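PDB 2XSG: CCMAN5 from Cellulosimicrobium cellulans, which acts as an alpha-mannosidase of glycoside hydrolase family 92, used to help expose mannose-6-phosphate on yeast-made human lysosomal enzymes. Local coordinates for residues 299-304 / 693-698; 305-310 / 668-673; 582-587 / 612-617. All coordinates share one frame; numbering follows the deposited sequence.

Interaction 1 (299-304 / 693-698); sequences TATDPT and FFDSTT
Thr301 meets Phe693 and Asp695 beside a classic beta bulge, in which Asp695 and Ser696 both face Asp296. The bulge lies where strand 696-700 starts along strand 293-296, an outermost strand of a mixed sheet. Thr301 sits in the loop that leads from strand 293-296 to helix 306-318.

A single hydrogen bond carries the polar part of the contact. Thr301 OG1 donates to Phe693 O at 2.7 Å. The C=O...donor angle is 166°, so the hydroxyl approaches the carbonyl oxygen almost head-on. The threonine torsion explains the aim: with chi1 at -163°, OG1 lies opposite the backbone N and is carried out to the carbonyl. The same hydroxyl is also hydrogen-bonded to Arg612 NH1 of helix 604-616. Since it gives its proton to Phe693 O, it can accept from the guanidinium. It is therefore gripped on both counts although buried.

The methyl branch of Thr301 does the packing. Its CG2 rests 3.7 Å from Asp695 OD1, and the two side chains run past one another, pointing opposite ways. CG2 also reaches Phe694 CD1 at 4.4 Å, a loose and oblique approach to the ring. Phe693 CB stands 3.8 Å above the plane of the Phe694 ring, over its centre. The polar end of Asp695 is taken by Ser298, whose OG bonds to OD1. Ser298 OG also has a weak bond with Thr301 N, so one hydroxyl ties the loop to itself and to the bulge.

The contact lies between the sheet and the helices. Phe694 packs on Ile295 of strand 293-296 and on Ala674 of helix 665-675. Phe693 lies on Ala673 and Ala674 of that helix.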
ATOM      1  N   THR A 299     -15.529 -17.976  19.045  1.00  9.75           N
ATOM      2  CA  THR A 299     -16.861 -17.430  18.800  1.00  9.13           C
ATOM      3  C   THR A 299     -17.061 -16.103  19.513  1.00  7.80           C
ATOM      4  O   THR A 299     -17.671 -15.199  18.968  1.00  7.49           O
ATOM      5  CB  THR A 299     -17.950 -18.412  19.314  1.00  9.50           C
ATOM      6  OG1 THR A 299     -17.825 -19.649  18.611  1.00 11.95           O
ATOM      7  CG2 THR A 299     -19.354 -17.843  19.108  1.00 10.01           C
ATOM      8  N   ALA A 300     -16.558 -15.995  20.741  1.00  7.20           N
ATOM      9  CA  ALA A 300     -16.771 -14.796  21.559  1.00  7.00           C
ATOM     10  C   ALA A 300     -16.289 -13.491  20.893  1.00  6.44           C
ATOM     11  O   ALA A 300     -16.975 -12.457  20.948  1.00  6.44           O
ATOM     12  CB  ALA A 300     -16.126 -14.974  22.960  1.00  7.01           C
ATOM     13  N   THR A 301     -15.119 -13.550  20.267  1.00  6.30           N
ATOM     14  CA  THR A 301     -14.516 -12.377  19.638  1.00  6.08           C
ATOM     15  C   THR A 301     -14.866 -12.269  18.134  1.00  6.35           C
ATOM     16  O   THR A 301     -14.824 -11.191  17.558  1.00  5.55           O
ATOM     17  CB  THR A 301     -12.976 -12.385  19.843  1.00  6.20           C
ATOM     18  OG1 THR A 301     -12.457 -11.084  19.581  1.00  7.30           O
ATOM     19  CG2 THR A 301     -12.281 -13.413  18.939  1.00  5.36           C
ATOM     20  N   ASP A 302     -15.222 -13.397  17.519  1.00  6.41           N
ATOM     21  CA  ASP A 302     -15.510 -13.455  16.082  1.00  6.93           C
ATOM     22  C   ASP A 302     -16.662 -14.425  15.837  1.00  7.41           C
ATOM     23  O   ASP A 302     -16.445 -15.519  15.323  1.00  7.38           O
ATOM     24  CB  ASP A 302     -14.253 -13.930  15.345  1.00  6.88           C
ATOM     25  CG  ASP A 302     -14.370 -13.848  13.831  1.00  6.45           C
ATOM     26  OD1 ASP A 302     -15.298 -13.203  13.295  1.00  4.92           O
ATOM     27  OD2 ASP A 302     -13.495 -14.446  13.173  1.00  8.48           O
ATOM     28  N   PRO A 303     -17.895 -14.041  16.229  1.00  8.19           N
ATOM     29  CA  PRO A 303     -19.016 -14.992  16.134  1.00  7.98           C
ATOM     30  C   PRO A 303     -19.333 -15.470  14.701  1.00  8.42           C
ATOM     31  O   PRO A 303     -19.771 -16.607  14.522  1.00  8.37           O
ATOM     32  CB  PRO A 303     -20.199 -14.220  16.726  1.00  8.73           C
ATOM     33  CG  PRO A 303     -19.800 -12.793  16.748  1.00  7.97           C
ATOM     34  CD  PRO A 303     -18.314 -12.719  16.748  1.00  8.03           C
ATOM     35  N   THR A 304     -19.057 -14.640  13.698  1.00  8.55           N
ATOM     36  CA  THR A 304     -19.415 -14.956  12.306  1.00  8.90           C
ATOM     37  C   THR A 304     -18.243 -15.502  11.477  1.00  8.74           C
ATOM     38  O   THR A 304     -18.434 -15.992  10.353  1.00  7.98           O
ATOM     39  CB  THR A 304     -19.981 -13.719  11.577  1.00  9.09           C
ATOM     40  OG1 THR A 304     -18.937 -12.763  11.391  1.00 10.45           O
ATOM     41  CG2 THR A 304     -21.093 -13.049  12.390  1.00  9.72           C
ATOM     42  N   PHE A 693      -7.053  -8.595  18.999  1.00  6.02           N
ATOM     43  CA  PHE A 693      -8.397  -9.069  18.633  1.00  6.34           C
ATOM     44  C   PHE A 693      -8.657 -10.519  18.985  1.00  6.15           C
ATOM     45  O   PHE A 693      -9.794 -10.882  19.239  1.00  5.89           O
ATOM     46  CB  PHE A 693      -8.671  -8.971  17.120  1.00  6.44           C
ATOM     47  CG  PHE A 693      -8.535  -7.597  16.524  1.00  5.28           C
ATOM     48  CD1 PHE A 693      -8.270  -6.473  17.304  1.00  4.45           C
ATOM     49  CD2 PHE A 693      -8.737  -7.435  15.156  1.00  3.54           C
ATOM     50  CE1 PHE A 693      -8.161  -5.229  16.724  1.00  5.70           C
ATOM     51  CE2 PHE A 693      -8.622  -6.193  14.561  1.00  4.58           C
ATOM     52  CZ  PHE A 693      -8.339  -5.083  15.347  1.00  5.56           C
ATOM     53  N   PHE A 694      -7.618 -11.348  18.941  1.00  5.99           N
ATOM     54  CA  PHE A 694      -7.807 -12.803  18.929  1.00  6.87           C
ATOM     55  C   PHE A 694      -7.286 -13.499  20.180  1.00  7.03           C
ATOM     56  O   PHE A 694      -6.367 -13.006  20.844  1.00  7.11           O
ATOM     57  CB  PHE A 694      -7.171 -13.405  17.674  1.00  6.88           C
ATOM     58  CG  PHE A 694      -7.663 -12.781  16.387  1.00  7.02           C
ATOM     59  CD1 PHE A 694      -8.993 -12.875  16.014  1.00  8.15           C
ATOM     60  CD2 PHE A 694      -6.798 -12.098  15.554  1.00  7.48           C
ATOM     61  CE1 PHE A 694      -9.447 -12.293  14.822  1.00  8.90           C
ATOM     62  CE2 PHE A 694      -7.243 -11.514  14.364  1.00  5.38           C
ATOM     63  CZ  PHE A 694      -8.560 -11.619  13.998  1.00  6.72           C
ATOM     64  N   ASP A 695      -7.881 -14.648  20.490  1.00  7.21           N
ATOM     65  CA  ASP A 695      -7.495 -15.440  21.658  1.00  7.56           C
ATOM     66  C   ASP A 695      -6.007 -15.773  21.643  1.00  7.40           C
ATOM     67  O   ASP A 695      -5.348 -15.686  22.668  1.00  7.48           O
ATOM     68  CB  ASP A 695      -8.326 -16.726  21.745  1.00  7.90           C
ATOM     69  CG  ASP A 695      -9.797 -16.444  21.852  1.00  9.68           C
ATOM     70  OD1 ASP A 695     -10.319 -15.767  20.941  1.00 10.79           O
ATOM     71  OD2 ASP A 695     -10.424 -16.882  22.849  1.00 12.10           O
ATOM     72  N   SER A 696      -5.498 -16.156  20.475  1.00  7.03           N
ATOM     73  CA  SER A 696      -4.075 -16.389  20.280  1.00  6.91           C
ATOM     74  C   SER A 696      -3.681 -15.935  18.871  1.00  7.35           C
ATOM     75  O   SER A 696      -4.411 -16.197  17.903  1.00  7.37           O
ATOM     76  CB  SER A 696      -3.742 -17.879  20.472  1.00  7.05           C
ATOM     77  OG  SER A 696      -2.354 -18.127  20.260  1.00  5.81           O
ATOM     78  N   THR A 697      -2.550 -15.239  18.770  1.00  7.08           N
ATOM     79  CA  THR A 697      -1.951 -14.877  17.481  1.00  7.09           C
ATOM     80  C   THR A 697      -0.445 -15.218  17.516  1.00  7.32           C
ATOM     81  O   THR A 697       0.266 -14.739  18.401  1.00  7.99           O
ATOM     82  CB  THR A 697      -2.215 -13.401  17.147  1.00  7.00           C
ATOM     83  OG1 THR A 697      -3.622 -13.219  16.895  1.00  5.91           O
ATOM     84  CG2 THR A 697      -1.407 -12.950  15.943  1.00  6.15           C
ATOM     85  N   THR A 698       0.006 -16.075  16.594  1.00  7.04           N
ATOM     86  CA  THR A 698       1.394 -16.576  16.556  1.00  7.46           C
ATOM     87  C   THR A 698       2.091 -16.161  15.259  1.00  7.09           C
ATOM     88  O   THR A 698       1.648 -16.507  14.158  1.00  7.35           O
ATOM     89  CB  THR A 698       1.453 -18.140  16.690  1.00  7.78           C
ATOM     90  OG1 THR A 698       0.826 -18.549  17.915  1.00  8.48           O
ATOM     91  CG2 THR A 698       2.883 -18.656  16.672  1.00  8.70           C
TER

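Interaction 2 (305-310 / 668-673)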
ATOM      1  N   GLY A 305     -17.034 -15.423  12.028  1.00  8.54           N
ATOM      2  CA  GLY A 305     -15.824 -15.750  11.267  1.00  8.26           C
ATOM      3  C   GLY A 305     -15.332 -14.670  10.300  1.00  8.07           C
ATOM      4  O   GLY A 305     -14.309 -14.853   9.646  1.00  7.15           O
ATOM      5  N   GLU A 306     -16.036 -13.539  10.222  1.00  8.34           N
ATOM      6  CA  GLU A 306     -15.643 -12.459   9.294  1.00  8.98           C
ATOM      7  C   GLU A 306     -14.403 -11.680   9.736  1.00  8.45           C
ATOM      8  O   GLU A 306     -13.663 -11.130   8.907  1.00  7.77           O
ATOM      9  CB  GLU A 306     -16.799 -11.498   9.043  1.00  9.67           C
ATOM     10  CG  GLU A 306     -17.890 -12.108   8.177  1.00 13.81           C
ATOM     11  CD  GLU A 306     -19.162 -11.275   8.129  1.00 18.68           C
ATOM     12  OE1 GLU A 306     -19.443 -10.532   9.097  1.00 20.89           O
ATOM     13  OE2 GLU A 306     -19.895 -11.385   7.121  1.00 21.31           O
ATOM     14  N   LEU A 307     -14.180 -11.603  11.043  1.00  7.29           N
ATOM     15  CA  LEU A 307     -13.025 -10.884  11.530  1.00  6.57           C
ATOM     16  C   LEU A 307     -11.732 -11.641  11.158  1.00  6.61           C
ATOM     17  O   LEU A 307     -10.719 -11.020  10.788  1.00  6.23           O
ATOM     18  CB  LEU A 307     -13.142 -10.642  13.033  1.00  6.17           C
ATOM     19  CG  LEU A 307     -12.110  -9.761  13.715  1.00  6.45           C
ATOM     20  CD1 LEU A 307     -12.064  -8.348  13.090  1.00  4.64           C
ATOM     21  CD2 LEU A 307     -12.431  -9.743  15.220  1.00  4.40           C
ATOM     22  N   GLN A 308     -11.770 -12.970  11.219  1.00  6.14           N
ATOM     23  CA  GLN A 308     -10.615 -13.777  10.792  1.00  7.75           C
ATOM     24  C   GLN A 308     -10.378 -13.647   9.268  1.00  7.41           C
ATOM     25  O   GLN A 308      -9.225 -13.552   8.811  1.00  6.91           O
ATOM     26  CB  GLN A 308     -10.774 -15.244  11.263  1.00  7.97           C
ATOM     27  CG  GLN A 308      -9.938 -16.287  10.555  1.00 12.64           C
ATOM     28  CD  GLN A 308      -9.496 -17.452  11.469  1.00 17.89           C
ATOM     29  OE1 GLN A 308     -10.089 -17.702  12.528  1.00 21.22           O
ATOM     30  NE2 GLN A 308      -8.446 -18.150  11.061  1.00 17.12           N
ATOM     31  N   ARG A 309     -11.466 -13.629   8.493  1.00  7.00           N
ATOM     32  CA  ARG A 309     -11.358 -13.422   7.047  1.00  7.83           C
ATOM     33  C   ARG A 309     -10.806 -12.024   6.732  1.00  7.44           C
ATOM     34  O   ARG A 309      -9.969 -11.850   5.833  1.00  7.58           O
ATOM     35  CB  ARG A 309     -12.713 -13.619   6.379  1.00  7.75           C
ATOM     36  CG  ARG A 309     -13.087 -15.065   6.169  1.00 10.70           C
ATOM     37  CD  ARG A 309     -14.592 -15.225   6.121  1.00 14.19           C
ATOM     38  NE  ARG A 309     -14.990 -16.415   5.385  1.00 18.44           N
ATOM     39  CZ  ARG A 309     -15.044 -17.645   5.890  1.00 22.18           C
ATOM     40  NH1 ARG A 309     -14.707 -17.884   7.160  1.00 25.79           N
ATOM     41  NH2 ARG A 309     -15.426 -18.650   5.115  1.00 22.93           N
ATOM     42  N   LEU A 310     -11.283 -11.034   7.485  1.00  7.39           N
ATOM     43  CA  LEU A 310     -10.813  -9.665   7.353  1.00  6.95           C
ATOM     44  C   LEU A 310      -9.332  -9.600   7.649  1.00  6.71           C
ATOM     45  O   LEU A 310      -8.583  -9.015   6.877  1.00  7.42           O
ATOM     46  CB  LEU A 310     -11.544  -8.728   8.302  1.00  6.96           C
ATOM     47  CG  LEU A 310     -12.684  -7.903   7.767  1.00  7.38           C
ATOM     48  CD1 LEU A 310     -13.251  -7.088   8.940  1.00  8.36           C
ATOM     49  CD2 LEU A 310     -12.254  -6.991   6.586  1.00  6.47           C
ATOM     50  N   THR A 668      -2.321  -2.930   6.302  1.00  3.43           N
ATOM     51  CA  THR A 668      -1.222  -3.161   7.233  1.00  3.50           C
ATOM     52  C   THR A 668      -1.534  -2.629   8.637  1.00  3.24           C
ATOM     53  O   THR A 668      -1.239  -3.286   9.623  1.00  2.91           O
ATOM     54  CB  THR A 668       0.084  -2.547   6.712  1.00  4.03           C
ATOM     55  OG1 THR A 668       0.343  -3.033   5.394  1.00  3.77           O
ATOM     56  CG2 THR A 668       1.245  -2.932   7.588  1.00  4.58           C
ATOM     57  N   MET A 669      -2.153  -1.453   8.728  1.00  3.01           N
ATOM     58  CA  MET A 669      -2.629  -0.971  10.031  1.00  2.90           C
ATOM     59  C   MET A 669      -3.681  -1.882  10.662  1.00  2.84           C
ATOM     60  O   MET A 669      -3.719  -2.045  11.884  1.00  2.92           O
ATOM     61  CB  MET A 669      -3.124   0.472   9.941  1.00  3.18           C
ATOM     62  CG  MET A 669      -2.091   1.446   9.400  1.00  2.97           C
ATOM     63  SD  MET A 669      -0.481   1.469  10.250  1.00  9.77           S
ATOM     64  CE  MET A 669       0.578   0.529   9.160  1.00  6.25           C
ATOM     65  N   PHE A 670      -4.535  -2.483   9.843  1.00  2.43           N
ATOM     66  CA  PHE A 670      -5.506  -3.447  10.372  1.00  2.90           C
ATOM     67  C   PHE A 670      -4.795  -4.653  10.982  1.00  3.20           C
ATOM     68  O   PHE A 670      -5.130  -5.090  12.084  1.00  3.61           O
ATOM     69  CB  PHE A 670      -6.486  -3.916   9.295  1.00  2.55           C
ATOM     70  CG  PHE A 670      -7.549  -4.850   9.817  1.00  2.98           C
ATOM     71  CD1 PHE A 670      -7.268  -6.206  10.013  1.00  2.07           C
ATOM     72  CD2 PHE A 670      -8.818  -4.376  10.127  1.00  2.00           C
ATOM     73  CE1 PHE A 670      -8.246  -7.061  10.522  1.00  3.54           C
ATOM     74  CE2 PHE A 670      -9.800  -5.237  10.639  1.00  3.20           C
ATOM     75  CZ  PHE A 670      -9.516  -6.573  10.821  1.00  2.00           C
ATOM     76  N   VAL A 671      -3.837  -5.216  10.248  1.00  3.30           N
ATOM     77  CA  VAL A 671      -3.050  -6.319  10.788  1.00  3.29           C
ATOM     78  C   VAL A 671      -2.421  -5.925  12.131  1.00  3.38           C
ATOM     79  O   VAL A 671      -2.484  -6.685  13.094  1.00  2.83           O
ATOM     80  CB  VAL A 671      -1.973  -6.748   9.797  1.00  3.54           C
ATOM     81  CG1 VAL A 671      -0.896  -7.630  10.493  1.00  3.81           C
ATOM     82  CG2 VAL A 671      -2.619  -7.492   8.625  1.00  3.97           C
ATOM     83  N   ALA A 672      -1.806  -4.741  12.177  1.00  3.32           N
ATOM     84  CA  ALA A 672      -1.126  -4.258  13.387  1.00  3.04           C
ATOM     85  C   ALA A 672      -2.092  -4.134  14.573  1.00  3.00           C
ATOM     86  O   ALA A 672      -1.761  -4.523  15.712  1.00  2.82           O
ATOM     87  CB  ALA A 672      -0.449  -2.913  13.106  1.00  2.30           C
ATOM     88  N   ALA A 673      -3.279  -3.594  14.304  1.00  2.56           N
ATOM     89  CA  ALA A 673      -4.309  -3.464  15.334  1.00  3.21           C
ATOM     90  C   ALA A 673      -4.716  -4.843  15.857  1.00  3.54           C
ATOM     91  O   ALA A 673      -4.862  -5.025  17.072  1.00  3.54           O
ATOM     92  CB  ALA A 673      -5.511  -2.717  14.793  1.00  2.51           C
TER
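Phe670 packs against Leu307 and Leu310 in a buried helix-to-helix contact. It joins the first turns of helix 306-318 to helix 665-675. Both helices belong to the family 92 catalytic region, whose fold in this family is an (alpha/alpha)6 barrel.

The far end of the phenyl ring does the touching. Phe670 CZ lies 3.8 Å from Leu307 CD1 and 3.9 Å from Leu310 CB. The Leu307 methyl comes to the ring edge, close to the ring plane, and the two side chains run obliquely across each other. Leu310 CB comes to the ring at a slant. Phe670 CE1 comes within 4.0 Å of the carbonyl carbon of Leu310, so the ring reaches the helix backbone as well. With chi1 at -177° the phenyl group is extended away from its own backbone N and spans the gap between the helices, whose closest CA pair, Leu310 CA and Phe670 CA, is 8.7 Å apart.

The ring also meets those of His314 and Tyr648, and Val671 extends the helix pairing to Phe311, Leu315 and Met318.

Across these segments the contact is wholly apolar. It depends on shape and burial, not on directed bonds.

Interaction 3 (582-587 / 612-617)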
ATOM      1  N   MET A 582     -15.792  14.521  16.560  1.00  6.43           N
ATOM      2  CA  MET A 582     -14.729  13.604  16.188  1.00  5.86           C
ATOM      3  C   MET A 582     -13.662  14.338  15.365  1.00  5.45           C
ATOM      4  O   MET A 582     -13.872  14.622  14.182  1.00  4.82           O
ATOM      5  CB  MET A 582     -15.311  12.417  15.395  1.00  6.23           C
ATOM      6  CG  MET A 582     -14.274  11.390  14.894  1.00  4.80           C
ATOM      7  SD  MET A 582     -13.231  10.663  16.174  1.00  6.74           S
ATOM      8  CE  MET A 582     -14.406   9.924  17.321  1.00  4.87           C
ATOM      9  N   LEU A 583     -12.521  14.633  15.984  1.00  4.43           N
ATOM     10  CA  LEU A 583     -11.476  15.450  15.324  1.00  4.23           C
ATOM     11  C   LEU A 583     -10.438  14.577  14.633  1.00  4.09           C
ATOM     12  O   LEU A 583      -9.712  15.038  13.737  1.00  4.08           O
ATOM     13  CB  LEU A 583     -10.795  16.388  16.334  1.00  4.18           C
ATOM     14  CG  LEU A 583     -11.745  17.303  17.114  1.00  4.65           C
ATOM     15  CD1 LEU A 583     -10.961  18.300  17.936  1.00  4.23           C
ATOM     16  CD2 LEU A 583     -12.737  18.013  16.177  1.00  4.12           C
ATOM     17  N   HIS A 584     -10.386  13.313  15.050  1.00  3.38           N
ATOM     18  CA  HIS A 584      -9.552  12.311  14.401  1.00  3.37           C
ATOM     19  C   HIS A 584     -10.161  11.907  13.057  1.00  3.27           C
ATOM     20  O   HIS A 584     -11.390  11.852  12.922  1.00  2.98           O
ATOM     21  CB  HIS A 584      -9.452  11.081  15.302  1.00  3.31           C
ATOM     22  CG  HIS A 584      -8.745   9.925  14.671  1.00  3.16           C
ATOM     23  ND1 HIS A 584      -9.360   8.714  14.428  1.00  4.79           N
ATOM     24  CD2 HIS A 584      -7.468   9.789  14.255  1.00  2.29           C
ATOM     25  CE1 HIS A 584      -8.494   7.888  13.869  1.00  2.00           C
ATOM     26  NE2 HIS A 584      -7.338   8.515  13.755  1.00  5.10           N
ATOM     27  N   SER A 585      -9.310  11.617  12.072  1.00  3.39           N
ATOM     28  CA  SER A 585      -9.784  11.024  10.822  1.00  3.12           C
ATOM     29  C   SER A 585      -9.336   9.579  10.703  1.00  3.59           C
ATOM     30  O   SER A 585      -8.154   9.269  10.917  1.00  3.31           O
ATOM     31  CB  SER A 585      -9.324  11.815   9.602  1.00  3.27           C
ATOM     32  OG  SER A 585      -9.839  11.230   8.407  1.00  2.79           O
ATOM     33  N   ASN A 586     -10.277   8.702  10.347  1.00  3.31           N
ATOM     34  CA  ASN A 586      -9.959   7.299  10.020  1.00  3.90           C
ATOM     35  C   ASN A 586      -9.654   7.057   8.533  1.00  4.51           C
ATOM     36  O   ASN A 586      -9.174   5.989   8.158  1.00  5.18           O
ATOM     37  CB  ASN A 586     -11.105   6.371  10.447  1.00  3.43           C
ATOM     38  CG  ASN A 586     -11.458   6.518  11.912  1.00  4.11           C
ATOM     39  OD1 ASN A 586     -12.590   6.895  12.268  1.00  5.34           O
ATOM     40  ND2 ASN A 586     -10.498   6.263  12.763  1.00  2.00           N
ATOM     41  N   ALA A 587      -9.916   8.056   7.697  1.00  5.05           N
ATOM     42  CA  ALA A 587      -9.952   7.860   6.248  1.00  5.72           C
ATOM     43  C   ALA A 587      -8.606   8.120   5.583  1.00  5.99           C
ATOM     44  O   ALA A 587      -8.410   7.764   4.416  1.00  5.95           O
ATOM     45  CB  ALA A 587     -11.046   8.744   5.619  1.00  5.23           C
ATOM     46  N   ARG A 612      -9.961  -1.230  19.231  1.00  5.48           N
ATOM     47  CA  ARG A 612     -10.984  -2.226  18.941  1.00  5.71           C
ATOM     48  C   ARG A 612     -12.150  -1.629  18.133  1.00  5.40           C
ATOM     49  O   ARG A 612     -12.658  -2.278  17.212  1.00  5.68           O
ATOM     50  CB  ARG A 612     -11.474  -2.917  20.223  1.00  5.10           C
ATOM     51  CG  ARG A 612     -12.448  -4.069  19.984  1.00  5.41           C
ATOM     52  CD  ARG A 612     -11.799  -5.285  19.343  1.00  6.48           C
ATOM     53  NE  ARG A 612     -12.786  -6.253  18.841  1.00  6.21           N
ATOM     54  CZ  ARG A 612     -12.837  -7.541  19.184  1.00  5.90           C
ATOM     55  NH1 ARG A 612     -11.949  -8.060  20.024  1.00  5.14           N
ATOM     56  NH2 ARG A 612     -13.765  -8.336  18.647  1.00  6.21           N
ATOM     57  N   ALA A 613     -12.540  -0.392  18.452  1.00  4.76           N
ATOM     58  CA  ALA A 613     -13.714   0.254  17.829  1.00  4.20           C
ATOM     59  C   ALA A 613     -13.512   0.636  16.356  1.00  4.35           C
ATOM     60  O   ALA A 613     -14.326   0.286  15.478  1.00  3.50           O
ATOM     61  CB  ALA A 613     -14.145   1.489  18.651  1.00  4.39           C
ATOM     62  N   ILE A 614     -12.430   1.363  16.088  1.00  4.20           N
ATOM     63  CA  ILE A 614     -12.126   1.814  14.725  1.00  4.67           C
ATOM     64  C   ILE A 614     -12.007   0.622  13.785  1.00  4.51           C
ATOM     65  O   ILE A 614     -12.501   0.658  12.659  1.00  4.71           O
ATOM     66  CB  ILE A 614     -10.834   2.687  14.678  1.00  4.65           C
ATOM     67  CG1 ILE A 614     -11.049   4.007  15.433  1.00  4.93           C
ATOM     68  CG2 ILE A 614     -10.426   3.042  13.199  1.00  4.94           C
ATOM     69  CD1 ILE A 614      -9.749   4.730  15.834  1.00  4.56           C
ATOM     70  N   TYR A 615     -11.359  -0.438  14.242  1.00  4.36           N
ATOM     71  CA  TYR A 615     -11.017  -1.539  13.327  1.00  4.85           C
ATOM     72  C   TYR A 615     -12.052  -2.664  13.267  1.00  4.88           C
ATOM     73  O   TYR A 615     -12.073  -3.416  12.300  1.00  4.85           O
ATOM     74  CB  TYR A 615      -9.632  -2.105  13.639  1.00  4.49           C
ATOM     75  CG  TYR A 615      -8.535  -1.125  13.345  1.00  4.42           C
ATOM     76  CD1 TYR A 615      -8.023  -1.005  12.058  1.00  2.73           C
ATOM     77  CD2 TYR A 615      -8.022  -0.304  14.353  1.00  3.36           C
ATOM     78  CE1 TYR A 615      -7.026  -0.099  11.763  1.00  3.05           C
ATOM     79  CE2 TYR A 615      -7.016   0.612  14.078  1.00  5.84           C
ATOM     80  CZ  TYR A 615      -6.513   0.708  12.771  1.00  4.73           C
ATOM     81  OH  TYR A 615      -5.512   1.610  12.486  1.00  2.80           O
ATOM     82  N   THR A 616     -12.910  -2.780  14.284  1.00  4.35           N
ATOM     83  CA  THR A 616     -13.832  -3.923  14.314  1.00  4.62           C
ATOM     84  C   THR A 616     -15.290  -3.576  14.611  1.00  4.83           C
ATOM     85  O   THR A 616     -16.123  -4.473  14.617  1.00  4.84           O
ATOM     86  CB  THR A 616     -13.400  -5.027  15.293  1.00  3.73           C
ATOM     87  OG1 THR A 616     -13.695  -4.628  16.635  1.00  3.10           O
ATOM     88  CG2 THR A 616     -11.923  -5.330  15.171  1.00  4.12           C
ATOM     89  N   LYS A 617     -15.584  -2.296  14.838  1.00  4.97           N
ATOM     90  CA  LYS A 617     -16.928  -1.838  15.197  1.00  6.36           C
ATOM     91  C   LYS A 617     -17.327  -0.611  14.356  1.00  6.86           C
ATOM     92  O   LYS A 617     -16.590  -0.203  13.459  1.00  7.32           O
ATOM     93  CB  LYS A 617     -16.980  -1.491  16.693  1.00  5.97           C
ATOM     94  CG  LYS A 617     -16.622  -2.648  17.630  1.00  6.46           C
ATOM     95  CD  LYS A 617     -16.618  -2.184  19.084  1.00  5.11           C
ATOM     96  CE  LYS A 617     -16.351  -3.322  20.045  1.00  5.34           C
ATOM     97  NZ  LYS A 617     -17.459  -4.316  20.090  1.00  6.95           N
TER
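Ile614 carries the apolar contact and meets both His584 and Asn586. Its helix, 604-616, faces an irregular loop here. CD1 of Ile614 lies 3.9 Å from His584 CE1, and the two side chains reach toward each other from the two segments. CG2 of Ile614 lies 3.8 Å from Asn586 CG. A chi1 of -66° sets the CG1 branch beside the backbone N and CG2 opposite it, so the fork presents both branches to the loop. CG2 also sits 4.2 Å above the Tyr615 ring plane, offset toward the rim. Pro595 packs on both Ile614 and His584.

The histidine ring also stacks on that of Phe571, and its NE2 has a weak hydrogen bond to Asp591 O.

Hydrogen bonds shape each segment separately. In the loop, Ala587 N donates to Ser585 OG at 3.3 Å, which makes an ST turn. On the helix, Thr616 OG1 donates to Arg612 O at 2.6 Å, and Arg612 NE donates back to Thr616 OG1 at 2.9 Å. Thr616 N also reaches Arg612 O, from the opposite face of the carbonyl plane. This small network helps hold the arginine chain against its own helix.

The calcium ligands Asn588 and Glu589 follow closely in the chain; Asp662 is the third protein ligand. The Asn586 side chain is about 11 Å from the ion. The contact joins helix 604-616 to the loop that leads into the metal site. The chemistry is thus divided: isoleucine carbons fill the interface, while polar bonds stay within each segment.

How the interactions relate
All three contacts are buried, and both interaction 2 and interaction 3 are nested along the chain inside the loop closed by interaction 1. Interaction 1 lies farthest from the chain centre, about 26 Å, and is the one with a hydrogen bond across its segments. Interactions 2 and 3 meet through carbon packing, the latter setting an isoleucine against a histidine and an asparagine. Asp302 joins interactions 1 and 2 by bonding to the backbone N of Leu307 and Gln308. Helix 604-616 serves all three: Arg612 reaches interaction 1, Thr616 CG2 packs on Leu307 of interaction 2, and Ile614 faces the loop 582-587.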